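Local coordinates for protein ATPase associated with various cellular activities, AAA_5 (Staphylothermus marinus, PDB 6N0S) that probably acts as the McrB ATPase of a restriction system, its N-terminal EVE-like domain probably binding nucleic acid and its AAA+ part probably hydrolysing ATP, at residues P22-I27 with R64-L69; I57-G62 with F135-Y140; K97-I102 with Q115-I120; K71-E76 with D154-I159. All coordinates share one frame; numbering follows the deposited sequence.

In the fold
From the N terminus, contact 1 comes first. It ties the loop after strand 12-17 to the loop after strand 54-61 and closes a span holding strand 30-34, helix 39-52 and strand 54-61. Contact 2 opens on strand 54-61 before contact 1 has closed, so the two cross. It joins the mixed sheet to the passage from strand 132-136 into strand 138-148. Contact 4 opens on strand 72-80 and ends in the loop before strand 166-169, crossing contact 2. Contact 3 packs helix 92-105 on helix 110-124. Its span lies within those of contacts 2 and 4. Contacts 3 and 4 sit on opposite sides of the chain's centre, about 26 Å apart between centres.

Contact 1 (P22-I27 with R64-L69); sequences PTLDHI and RASHDL
The CA atoms of Leu24 and Ser66 are the nearest pair across two loops of this EVE-like domain, 8.2 Å apart, and no hydrogen bond joins the loops. Each loop is shaped by its own local motif. Leu24 to Ile27 form a type I beta turn, overlapped at its start by an ST turn in which Thr23 OG1 accepts from the backbone N of Asp25. In the other loop, Ser66 OG accepts from the backbone N of Leu69 at 2.9 Å and also from that of Asp68, forming an ST turn and an ST motif. The hydroxyl can do this because OG lies anti to the backbone N of Ser66 (chi1 166°). Replaced by an alanine here, the serine would give up its OG, and the N-H groups of Asp68 and Leu69 would probably lose their acceptor, leaving Leu69 less firmly placed against Leu24. Leu24 CD1 meets CD1 of Leu69 at 3.8 Å, the side chains crossing at a slant, and touches Ser66 CB at 4.1 Å. Leu24 also touches Ile61 of strand 54-61, and the backbone O of Leu69 packs against the same residue. The second methyl, Leu24 CD2, sits 4.1 Å from Ala65 O.

Contact 2 (I57-G62 with F135-Y140); sequences IIHYIG and FRLAEY
The His59 ring has Tyr140 on one side of its plane and Ile57 CG2 on the other. CG2 stands 3.7 Å above the ring and is offset toward the rim. Tyr140 forms an offset edge-to-face pair, turning its edge to the face of His59. The ring planes meet at 72° and the centroids are 5.5 Å apart. The nearest atoms are Tyr140 CE1 and His59 CD2, at 3.7 Å. The edge of the imidazole is taken by Leu137, whose CD1 lies in the ring plane, 3.7 Å from His59 CE1. Tyr140 points its ring at the histidine because CG stands opposite the backbone N (chi1 177°). The arrangement belongs to the core of this EVE-like domain, which resembles PUA-like RNA-binding proteins. Strand 54-61 lies inside the mixed sheet, separated from strand 138-148 by strand 72-80. Tyr140 therefore reaches across strand 72-80, and Leu137 sits where the chain leaves the three-stranded sheet for the mixed one. Both nitrogens of the buried imidazole are satisfied: ND1 is hydrogen-bonded to Glu15 OE1 and NE2 to Ser77 OG. These two bonds fix the rotation of the ring. A phenylalanine in its place would still fill much of the space, but Glu15 and Ser77 would probably be left without their mates. Beside the histidine, Ile57 crosses Leu137 at about a right angle, and Ile57 CG1 touches Leu137 CD2 at 4.2 Å.

Contact 3 (K97-I102 with Q115-I120); sequences KVLRKI and QYFIAI
Phe117 pushes the edge of its ring against Leu99, with CZ of Phe117 3.9 Å from CB of Leu99. A second touch follows beside it, between Phe117 CE1 and Leu99 CD1 at 4.1 Å. The leucine thus meets the far edge of the ring and does not cover a face. One face of the Phe117 ring is occupied by the preceding residue, Tyr116, whose CD2 stands 3.7 Å above the plane, toward the rim. The contact packs two successive helices of this EVE-like domain, 92-105 and 110-124, which are joined by a short loop. On its other sides Leu99 touches Leu134, Thr30 and Trp32, so the helix pair rests on the three-stranded antiparallel sheet. Arg100 reaches another point on the phenylalanine rim. Its chain runs out straight at first (chi1 174°), then bends at chi3 (-64°) to carry the guanidinium across. NH2 of Arg100 comes to 3.9 Å from CD2 of Phe117 and lies near the ring plane, which is not a cation-pi position. The guanidinium is tilted 52° against the ring. Its charge is met by Asp114, just before the second segment, through a salt bridge from NH2 to OD1.

Contact 4 (K71-E76 with D154-I159); sequences KTFIGE and DIISHI
Lys71 and His158 meet at about a right angle, the ammonium of the lysine coming over one face of the imidazole. Lys71 is part of a G1 beta bulge at the start of strand 72-80, where Lys71 and Thr72 both face Ile61. NZ of Lys71 stands 3.6 Å above the His158 ring plane, offset toward the rim, and its nearest ring atom is His158 NE2 at 3.7 Å. Bends at chi3 and at chi4 (-63°) turn the end of the lysine onto the ring. The second touch is apolar and looser. CD1 of Ile156 lies at the edge of the Phe73 ring, near its plane, 4.4 Å from Phe73 CZ. The two touches join the loop between strands 138-148 and 166-169 to the start of strand 72-80 in the mixed sheet of this EVE-like domain. Around them, Tyr149 serves both segments: its ring meets that of His158, and Lys71 and Ile156 both touch it. Phe73 is enclosed further by Tyr60, Trp161, Val152 and by Ile177 of helix 171-178. Ile156 also touches Asp173 of that helix. Backbone hydrogen bonds join Lys71, just before the strand, to Tyr149, and Phe73, on it, to Val147 of strand 138-148. At the bulge itself, Thr72 OG1 is hydrogen-bonded to the backbone O of Leu69.

Contact 1 (P22-I27 with R64-L69)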
# COMPACT_ATOMS: atom_id res chain seq x y z
N PRO A 22 -9.26 -0.06 11.95
CA PRO A 22 -9.90 0.93 12.84
C PRO A 22 -9.90 2.34 12.28
O PRO A 22 -10.54 3.22 12.87
CB PRO A 22 -9.05 0.84 14.10
CG PRO A 22 -7.68 0.48 13.58
CD PRO A 22 -7.96 -0.51 12.48
N THR A 23 -9.21 2.58 11.18
CA THR A 23 -9.07 3.92 10.63
C THR A 23 -8.51 3.79 9.22
O THR A 23 -7.89 2.79 8.91
CB THR A 23 -8.12 4.79 11.48
OG1 THR A 23 -8.05 6.11 10.92
CG2 THR A 23 -6.72 4.20 11.49
N LEU A 24 -8.74 4.81 8.39
CA LEU A 24 -8.06 4.97 7.11
C LEU A 24 -7.07 6.11 7.11
O LEU A 24 -6.47 6.41 6.07
CB LEU A 24 -9.09 5.20 5.99
CG LEU A 24 -10.20 4.14 5.88
CD1 LEU A 24 -11.23 4.51 4.81
CD2 LEU A 24 -9.65 2.76 5.63
N ASP A 25 -6.88 6.77 8.26
CA ASP A 25 -6.05 7.97 8.35
C ASP A 25 -4.58 7.67 8.07
O ASP A 25 -3.83 8.58 7.68
CB ASP A 25 -6.19 8.60 9.75
CG ASP A 25 -7.58 9.19 10.00
OD1 ASP A 25 -8.42 9.20 9.08
OD2 ASP A 25 -7.82 9.68 11.13
N HIS A 26 -4.14 6.45 8.29
CA HIS A 26 -2.75 6.11 8.01
C HIS A 26 -2.47 5.86 6.53
O HIS A 26 -1.30 5.68 6.15
CB HIS A 26 -2.39 4.86 8.77
CG HIS A 26 -3.17 3.68 8.32
ND1 HIS A 26 -4.55 3.62 8.42
CD2 HIS A 26 -2.78 2.54 7.70
CE1 HIS A 26 -4.97 2.48 7.90
NE2 HIS A 26 -3.92 1.80 7.47
N ILE A 27 -3.50 5.78 5.71
CA ILE A 27 -3.33 5.38 4.32
C ILE A 27 -2.74 6.55 3.56
O ILE A 27 -3.23 7.68 3.66
CB ILE A 27 -4.65 4.92 3.70
CG1 ILE A 27 -5.06 3.60 4.36
CG2 ILE A 27 -4.47 4.64 2.15
CD1 ILE A 27 -6.41 3.07 3.94
N ARG A 64 -14.51 -4.83 3.08
CA ARG A 64 -14.40 -5.04 4.52
C ARG A 64 -13.63 -3.93 5.22
O ARG A 64 -13.69 -3.84 6.45
CB ARG A 64 -13.74 -6.38 4.81
CG ARG A 64 -14.50 -7.54 4.22
CD ARG A 64 -14.22 -8.84 4.95
NE ARG A 64 -12.80 -9.04 5.21
CZ ARG A 64 -11.93 -9.52 4.32
NH1 ARG A 64 -12.33 -9.82 3.09
NH2 ARG A 64 -10.66 -9.69 4.66
N ALA A 65 -12.88 -3.10 4.49
CA ALA A 65 -12.01 -2.14 5.16
C ALA A 65 -12.76 -0.92 5.66
O ALA A 65 -12.26 -0.21 6.55
CB ALA A 65 -10.89 -1.71 4.22
N SER A 66 -13.94 -0.66 5.11
CA SER A 66 -14.75 0.51 5.43
C SER A 66 -16.17 0.23 4.99
O SER A 66 -16.40 -0.34 3.92
CB SER A 66 -14.22 1.77 4.74
OG SER A 66 -15.18 2.82 4.80
N HIS A 67 -17.12 0.66 5.81
CA HIS A 67 -18.54 0.47 5.49
C HIS A 67 -19.02 1.45 4.42
O HIS A 67 -19.91 1.11 3.63
CB HIS A 67 -19.39 0.63 6.74
CG HIS A 67 -18.86 1.66 7.69
ND1 HIS A 67 -17.81 1.41 8.55
CD2 HIS A 67 -19.21 2.95 7.89
CE1 HIS A 67 -17.55 2.50 9.25
NE2 HIS A 67 -18.39 3.45 8.87
N ASP A 68 -18.43 2.65 4.36
CA ASP A 68 -18.87 3.69 3.44
C ASP A 68 -17.93 3.90 2.26
O ASP A 68 -18.38 4.35 1.21
CB ASP A 68 -19.03 5.03 4.18
CG ASP A 68 -20.15 5.01 5.22
OD1 ASP A 68 -21.20 4.38 4.96
OD2 ASP A 68 -19.98 5.63 6.29
N LEU A 69 -16.65 3.59 2.42
CA LEU A 69 -15.69 3.72 1.34
C LEU A 69 -15.23 2.37 0.81
O LEU A 69 -14.20 2.28 0.12
CB LEU A 69 -14.50 4.57 1.83
CG LEU A 69 -14.88 6.00 2.23
CD1 LEU A 69 -13.72 6.73 2.93
CD2 LEU A 69 -15.34 6.82 1.00

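Contact 2 (I57-G62 with F135-Y140)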
# COMPACT_ATOMS: atom_id res chain seq x y z
N ILE A 57 1.33 5.86 -6.50
CA ILE A 57 0.57 4.84 -5.79
C ILE A 57 -0.86 5.30 -5.64
O ILE A 57 -1.13 6.37 -5.07
CB ILE A 57 1.19 4.56 -4.41
CG1 ILE A 57 2.68 4.29 -4.51
CG2 ILE A 57 0.45 3.41 -3.70
CD1 ILE A 57 3.08 3.10 -5.29
N ILE A 58 -1.78 4.52 -6.15
CA ILE A 58 -3.19 4.73 -5.88
C ILE A 58 -3.62 3.79 -4.77
O ILE A 58 -3.27 2.61 -4.76
CB ILE A 58 -4.03 4.51 -7.15
CG1 ILE A 58 -3.67 5.57 -8.20
CG2 ILE A 58 -5.48 4.57 -6.80
CD1 ILE A 58 -4.47 5.37 -9.50
N HIS A 59 -4.40 4.31 -3.83
CA HIS A 59 -4.80 3.59 -2.61
C HIS A 59 -6.24 3.11 -2.75
O HIS A 59 -7.16 3.91 -2.97
CB HIS A 59 -4.61 4.48 -1.38
CG HIS A 59 -3.19 4.89 -1.16
ND1 HIS A 59 -2.28 4.09 -0.50
CD2 HIS A 59 -2.49 5.98 -1.57
CE1 HIS A 59 -1.09 4.67 -0.49
NE2 HIS A 59 -1.19 5.82 -1.15
N TYR A 60 -6.42 1.80 -2.64
CA TYR A 60 -7.71 1.15 -2.80
C TYR A 60 -8.14 0.53 -1.47
O TYR A 60 -7.32 -0.02 -0.72
CB TYR A 60 -7.60 0.04 -3.88
CG TYR A 60 -8.81 -0.86 -3.99
CD1 TYR A 60 -9.91 -0.48 -4.73
CD2 TYR A 60 -8.84 -2.09 -3.37
CE1 TYR A 60 -11.01 -1.31 -4.86
CE2 TYR A 60 -9.92 -2.92 -3.49
CZ TYR A 60 -11.01 -2.52 -4.22
OH TYR A 60 -12.11 -3.33 -4.32
N ILE A 61 -9.45 0.56 -1.23
CA ILE A 61 -10.06 0.09 -0.00
C ILE A 61 -11.02 -1.02 -0.38
O ILE A 61 -11.92 -0.80 -1.18
CB ILE A 61 -10.81 1.24 0.70
CG1 ILE A 61 -9.91 2.46 0.86
CG2 ILE A 61 -11.32 0.81 2.00
CD1 ILE A 61 -8.72 2.29 1.77
N GLY A 62 -10.83 -2.21 0.19
CA GLY A 62 -11.78 -3.29 -0.02
C GLY A 62 -13.07 -3.08 0.80
O GLY A 62 -13.14 -2.27 1.72
N PHE A 135 8.29 1.12 2.86
CA PHE A 135 8.53 2.26 1.99
C PHE A 135 7.85 3.48 2.60
O PHE A 135 6.67 3.42 2.99
CB PHE A 135 7.98 2.02 0.58
CG PHE A 135 8.68 0.92 -0.17
CD1 PHE A 135 9.95 1.11 -0.69
CD2 PHE A 135 8.08 -0.30 -0.35
CE1 PHE A 135 10.59 0.13 -1.39
CE2 PHE A 135 8.73 -1.30 -1.05
CZ PHE A 135 10.00 -1.07 -1.57
N ARG A 136 8.58 4.58 2.66
CA ARG A 136 7.99 5.85 3.08
C ARG A 136 7.43 6.57 1.85
O ARG A 136 8.17 6.79 0.89
CB ARG A 136 9.03 6.71 3.80
CG ARG A 136 9.38 6.20 5.19
CD ARG A 136 10.61 6.87 5.73
NE ARG A 136 10.51 7.09 7.17
CZ ARG A 136 10.95 6.24 8.09
NH1 ARG A 136 11.53 5.10 7.75
NH2 ARG A 136 10.83 6.55 9.38
N LEU A 137 6.14 6.90 1.88
CA LEU A 137 5.45 7.66 0.86
C LEU A 137 5.48 9.16 1.17
O LEU A 137 5.78 9.58 2.28
CB LEU A 137 3.98 7.21 0.77
CG LEU A 137 3.80 5.71 0.50
CD1 LEU A 137 2.34 5.33 0.59
CD2 LEU A 137 4.39 5.34 -0.86
N ALA A 138 5.03 9.95 0.19
CA ALA A 138 4.96 11.40 0.31
C ALA A 138 3.80 11.89 -0.54
O ALA A 138 3.41 11.23 -1.50
CB ALA A 138 6.23 12.08 -0.18
N GLU A 139 3.26 13.05 -0.15
CA GLU A 139 2.31 13.83 -0.95
C GLU A 139 0.97 13.15 -1.11
O GLU A 139 0.26 13.42 -2.07
CB GLU A 139 2.87 14.15 -2.35
CG GLU A 139 4.31 14.72 -2.38
CD GLU A 139 4.92 14.79 -3.81
OE1 GLU A 139 4.17 14.94 -4.81
OE2 GLU A 139 6.16 14.67 -3.94
N TYR A 140 0.58 12.28 -0.18
CA TYR A 140 -0.76 11.70 -0.25
C TYR A 140 -1.79 12.81 -0.43
O TYR A 140 -1.73 13.84 0.23
CB TYR A 140 -1.10 10.90 1.02
CG TYR A 140 -2.51 10.39 0.94
CD1 TYR A 140 -2.83 9.33 0.09
CD2 TYR A 140 -3.54 10.98 1.67
CE1 TYR A 140 -4.12 8.90 -0.02
CE2 TYR A 140 -4.83 10.53 1.55
CZ TYR A 140 -5.11 9.49 0.71
OH TYR A 140 -6.39 9.03 0.57

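Contact 3 (K97-I102 with Q115-I120)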
# COMPACT_ATOMS: atom_id res chain seq x y z
N LYS A 97 7.44 -0.20 15.94
CA LYS A 97 7.93 0.98 16.61
C LYS A 97 8.17 2.11 15.62
O LYS A 97 7.89 3.27 15.90
CB LYS A 97 9.19 0.60 17.40
CG LYS A 97 9.83 1.68 18.20
CD LYS A 97 11.03 1.13 18.98
CE LYS A 97 11.73 2.22 19.79
NZ LYS A 97 10.89 2.64 20.99
N VAL A 98 8.66 1.78 14.42
CA VAL A 98 8.86 2.80 13.40
C VAL A 98 7.52 3.35 12.91
O VAL A 98 7.35 4.56 12.72
CB VAL A 98 9.67 2.22 12.23
CG1 VAL A 98 9.67 3.19 11.06
CG2 VAL A 98 11.09 1.86 12.68
N LEU A 99 6.57 2.45 12.65
CA LEU A 99 5.25 2.90 12.19
C LEU A 99 4.52 3.69 13.26
O LEU A 99 3.85 4.69 12.95
CB LEU A 99 4.40 1.70 11.78
CG LEU A 99 4.95 0.89 10.59
CD1 LEU A 99 4.19 -0.45 10.42
CD2 LEU A 99 4.83 1.74 9.37
N ARG A 100 4.59 3.26 14.52
CA ARG A 100 3.90 4.02 15.58
C ARG A 100 4.40 5.46 15.63
O ARG A 100 3.61 6.41 15.75
CB ARG A 100 4.10 3.33 16.94
CG ARG A 100 3.52 4.14 18.18
CD ARG A 100 3.55 3.31 19.49
NE ARG A 100 2.70 2.12 19.45
CZ ARG A 100 1.41 2.07 19.73
NH1 ARG A 100 0.74 3.16 20.13
NH2 ARG A 100 0.77 0.91 19.61
N LYS A 101 5.72 5.65 15.53
CA LYS A 101 6.26 7.01 15.48
C LYS A 101 5.73 7.77 14.28
O LYS A 101 5.30 8.92 14.40
CB LYS A 101 7.78 6.96 15.49
CG LYS A 101 8.44 8.31 15.21
CD LYS A 101 9.94 8.24 15.49
CE LYS A 101 10.70 9.36 14.79
NZ LYS A 101 10.05 10.69 14.99
N ILE A 102 5.75 7.15 13.10
CA ILE A 102 5.25 7.85 11.92
C ILE A 102 3.78 8.22 12.09
O ILE A 102 3.35 9.33 11.76
CB ILE A 102 5.49 7.02 10.65
CG1 ILE A 102 6.97 6.94 10.36
CG2 ILE A 102 4.80 7.67 9.48
CD1 ILE A 102 7.38 5.80 9.41
N GLN A 115 -5.09 -0.23 18.20
CA GLN A 115 -6.10 -1.05 17.53
C GLN A 115 -5.63 -1.52 16.16
O GLN A 115 -6.00 -2.61 15.75
CB GLN A 115 -7.40 -0.28 17.38
CG GLN A 115 -8.14 -0.05 18.71
CD GLN A 115 -9.00 1.20 18.72
OE1 GLN A 115 -9.50 1.63 17.68
NE2 GLN A 115 -9.16 1.80 19.89
N TYR A 116 -4.86 -0.70 15.45
CA TYR A 116 -4.37 -1.08 14.13
C TYR A 116 -3.51 -2.32 14.23
O TYR A 116 -3.74 -3.31 13.52
CB TYR A 116 -3.62 0.12 13.53
CG TYR A 116 -2.91 -0.10 12.21
CD1 TYR A 116 -3.60 -0.10 11.00
CD2 TYR A 116 -1.55 -0.25 12.19
CE1 TYR A 116 -2.91 -0.27 9.80
CE2 TYR A 116 -0.87 -0.42 11.03
CZ TYR A 116 -1.54 -0.44 9.83
OH TYR A 116 -0.76 -0.62 8.73
N PHE A 117 -2.54 -2.31 15.14
CA PHE A 117 -1.60 -3.43 15.24
C PHE A 117 -2.28 -4.71 15.71
O PHE A 117 -1.96 -5.80 15.22
CB PHE A 117 -0.45 -3.04 16.16
CG PHE A 117 0.49 -2.06 15.54
CD1 PHE A 117 0.96 -2.26 14.24
CD2 PHE A 117 0.91 -0.94 16.22
CE1 PHE A 117 1.81 -1.36 13.65
CE2 PHE A 117 1.77 -0.05 15.63
CZ PHE A 117 2.22 -0.27 14.33
N ILE A 118 -3.24 -4.59 16.63
CA ILE A 118 -3.99 -5.76 17.09
C ILE A 118 -4.75 -6.38 15.93
O ILE A 118 -4.83 -7.60 15.80
CB ILE A 118 -4.95 -5.37 18.24
CG1 ILE A 118 -4.31 -5.61 19.58
CG2 ILE A 118 -6.21 -6.21 18.25
CD1 ILE A 118 -3.28 -4.70 19.86
N ALA A 119 -5.34 -5.53 15.08
CA ALA A 119 -6.08 -6.05 13.93
C ALA A 119 -5.14 -6.73 12.93
O ALA A 119 -5.42 -7.83 12.46
CB ALA A 119 -6.84 -4.90 13.26
N ILE A 120 -4.02 -6.09 12.61
CA ILE A 120 -3.05 -6.68 11.69
C ILE A 120 -2.53 -8.00 12.24
O ILE A 120 -2.43 -9.00 11.53
CB ILE A 120 -1.89 -5.70 11.42
CG1 ILE A 120 -2.37 -4.42 10.72
CG2 ILE A 120 -0.83 -6.38 10.57
CD1 ILE A 120 -3.22 -4.65 9.49

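Contact 4 (K71-E76 with D154-I159)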
# COMPACT_ATOMS: atom_id res chain seq x y z
N LYS A 71 -14.69 -0.76 -1.54
CA LYS A 71 -14.53 -0.86 -2.99
C LYS A 71 -14.44 0.51 -3.64
O LYS A 71 -15.23 0.87 -4.52
CB LYS A 71 -15.67 -1.68 -3.61
CG LYS A 71 -15.60 -3.17 -3.31
CD LYS A 71 -16.78 -3.92 -3.93
CE LYS A 71 -16.37 -5.30 -4.41
NZ LYS A 71 -15.36 -5.17 -5.48
N THR A 72 -13.45 1.30 -3.21
CA THR A 72 -13.23 2.60 -3.82
C THR A 72 -11.74 2.92 -3.78
O THR A 72 -11.00 2.45 -2.92
CB THR A 72 -14.05 3.73 -3.11
OG1 THR A 72 -13.30 4.30 -2.04
CG2 THR A 72 -15.31 3.17 -2.54
N PHE A 73 -11.32 3.72 -4.76
CA PHE A 73 -9.99 4.29 -4.76
C PHE A 73 -10.11 5.65 -4.09
O PHE A 73 -10.88 6.50 -4.55
CB PHE A 73 -9.44 4.40 -6.18
CG PHE A 73 -9.43 3.09 -6.91
CD1 PHE A 73 -10.54 2.67 -7.60
CD2 PHE A 73 -8.33 2.28 -6.88
CE1 PHE A 73 -10.56 1.45 -8.27
CE2 PHE A 73 -8.33 1.04 -7.56
CZ PHE A 73 -9.45 0.64 -8.23
N ILE A 74 -9.36 5.86 -3.01
CA ILE A 74 -9.59 7.05 -2.20
C ILE A 74 -8.56 8.16 -2.42
O ILE A 74 -8.84 9.32 -2.08
CB ILE A 74 -9.67 6.71 -0.69
CG1 ILE A 74 -8.35 6.13 -0.17
CG2 ILE A 74 -10.89 5.78 -0.42
CD1 ILE A 74 -8.34 6.06 1.38
N GLY A 75 -7.39 7.86 -2.95
CA GLY A 75 -6.39 8.89 -3.14
C GLY A 75 -5.13 8.30 -3.72
O GLY A 75 -5.07 7.10 -4.03
N GLU A 76 -4.12 9.16 -3.85
CA GLU A 76 -2.85 8.69 -4.39
C GLU A 76 -1.69 9.41 -3.74
O GLU A 76 -1.86 10.45 -3.11
CB GLU A 76 -2.81 8.85 -5.91
CG GLU A 76 -3.13 10.24 -6.44
CD GLU A 76 -2.93 10.32 -7.94
OE1 GLU A 76 -1.76 10.50 -8.35
OE2 GLU A 76 -3.93 10.12 -8.67
N ASP A 154 -14.48 -2.19 -15.82
CA ASP A 154 -14.20 -2.76 -17.13
C ASP A 154 -12.85 -2.31 -17.66
O ASP A 154 -12.47 -2.70 -18.76
CB ASP A 154 -15.33 -2.40 -18.11
CG ASP A 154 -16.63 -3.17 -17.80
OD1 ASP A 154 -16.54 -4.38 -17.51
OD2 ASP A 154 -17.72 -2.57 -17.81
N ILE A 155 -12.09 -1.58 -16.85
CA ILE A 155 -10.80 -1.03 -17.24
C ILE A 155 -9.66 -1.74 -16.52
O ILE A 155 -8.73 -2.24 -17.15
CB ILE A 155 -10.76 0.49 -16.96
CG1 ILE A 155 -11.70 1.20 -17.91
CG2 ILE A 155 -9.34 1.03 -17.06
CD1 ILE A 155 -12.14 2.55 -17.42
N ILE A 156 -9.73 -1.78 -15.19
CA ILE A 156 -8.78 -2.55 -14.39
C ILE A 156 -9.35 -3.94 -14.14
O ILE A 156 -10.55 -4.17 -14.35
CB ILE A 156 -8.43 -1.82 -13.07
CG1 ILE A 156 -9.68 -1.32 -12.31
CG2 ILE A 156 -7.51 -0.61 -13.35
CD1 ILE A 156 -10.35 -2.35 -11.40
N SER A 157 -8.53 -4.87 -13.67
CA SER A 157 -8.97 -6.24 -13.52
C SER A 157 -8.88 -6.63 -12.05
O SER A 157 -7.90 -7.23 -11.59
CB SER A 157 -8.15 -7.19 -14.41
OG SER A 157 -8.85 -8.41 -14.50
N HIS A 158 -9.95 -6.34 -11.32
CA HIS A 158 -10.01 -6.62 -9.89
C HIS A 158 -9.85 -8.11 -9.59
O HIS A 158 -9.30 -8.47 -8.55
CB HIS A 158 -11.33 -6.05 -9.35
CG HIS A 158 -11.60 -6.35 -7.91
ND1 HIS A 158 -12.18 -7.52 -7.49
CD2 HIS A 158 -11.43 -5.60 -6.79
CE1 HIS A 158 -12.31 -7.51 -6.18
NE2 HIS A 158 -11.87 -6.34 -5.73
N ILE A 159 -10.29 -8.99 -10.50
CA ILE A 159 -10.26 -10.42 -10.19
C ILE A 159 -8.82 -10.91 -9.99
O ILE A 159 -8.59 -11.88 -9.26
CB ILE A 159 -11.01 -11.20 -11.29
CG1 ILE A 159 -11.19 -12.66 -10.89
CG2 ILE A 159 -10.29 -11.12 -12.64
CD1 ILE A 159 -11.93 -12.83 -9.61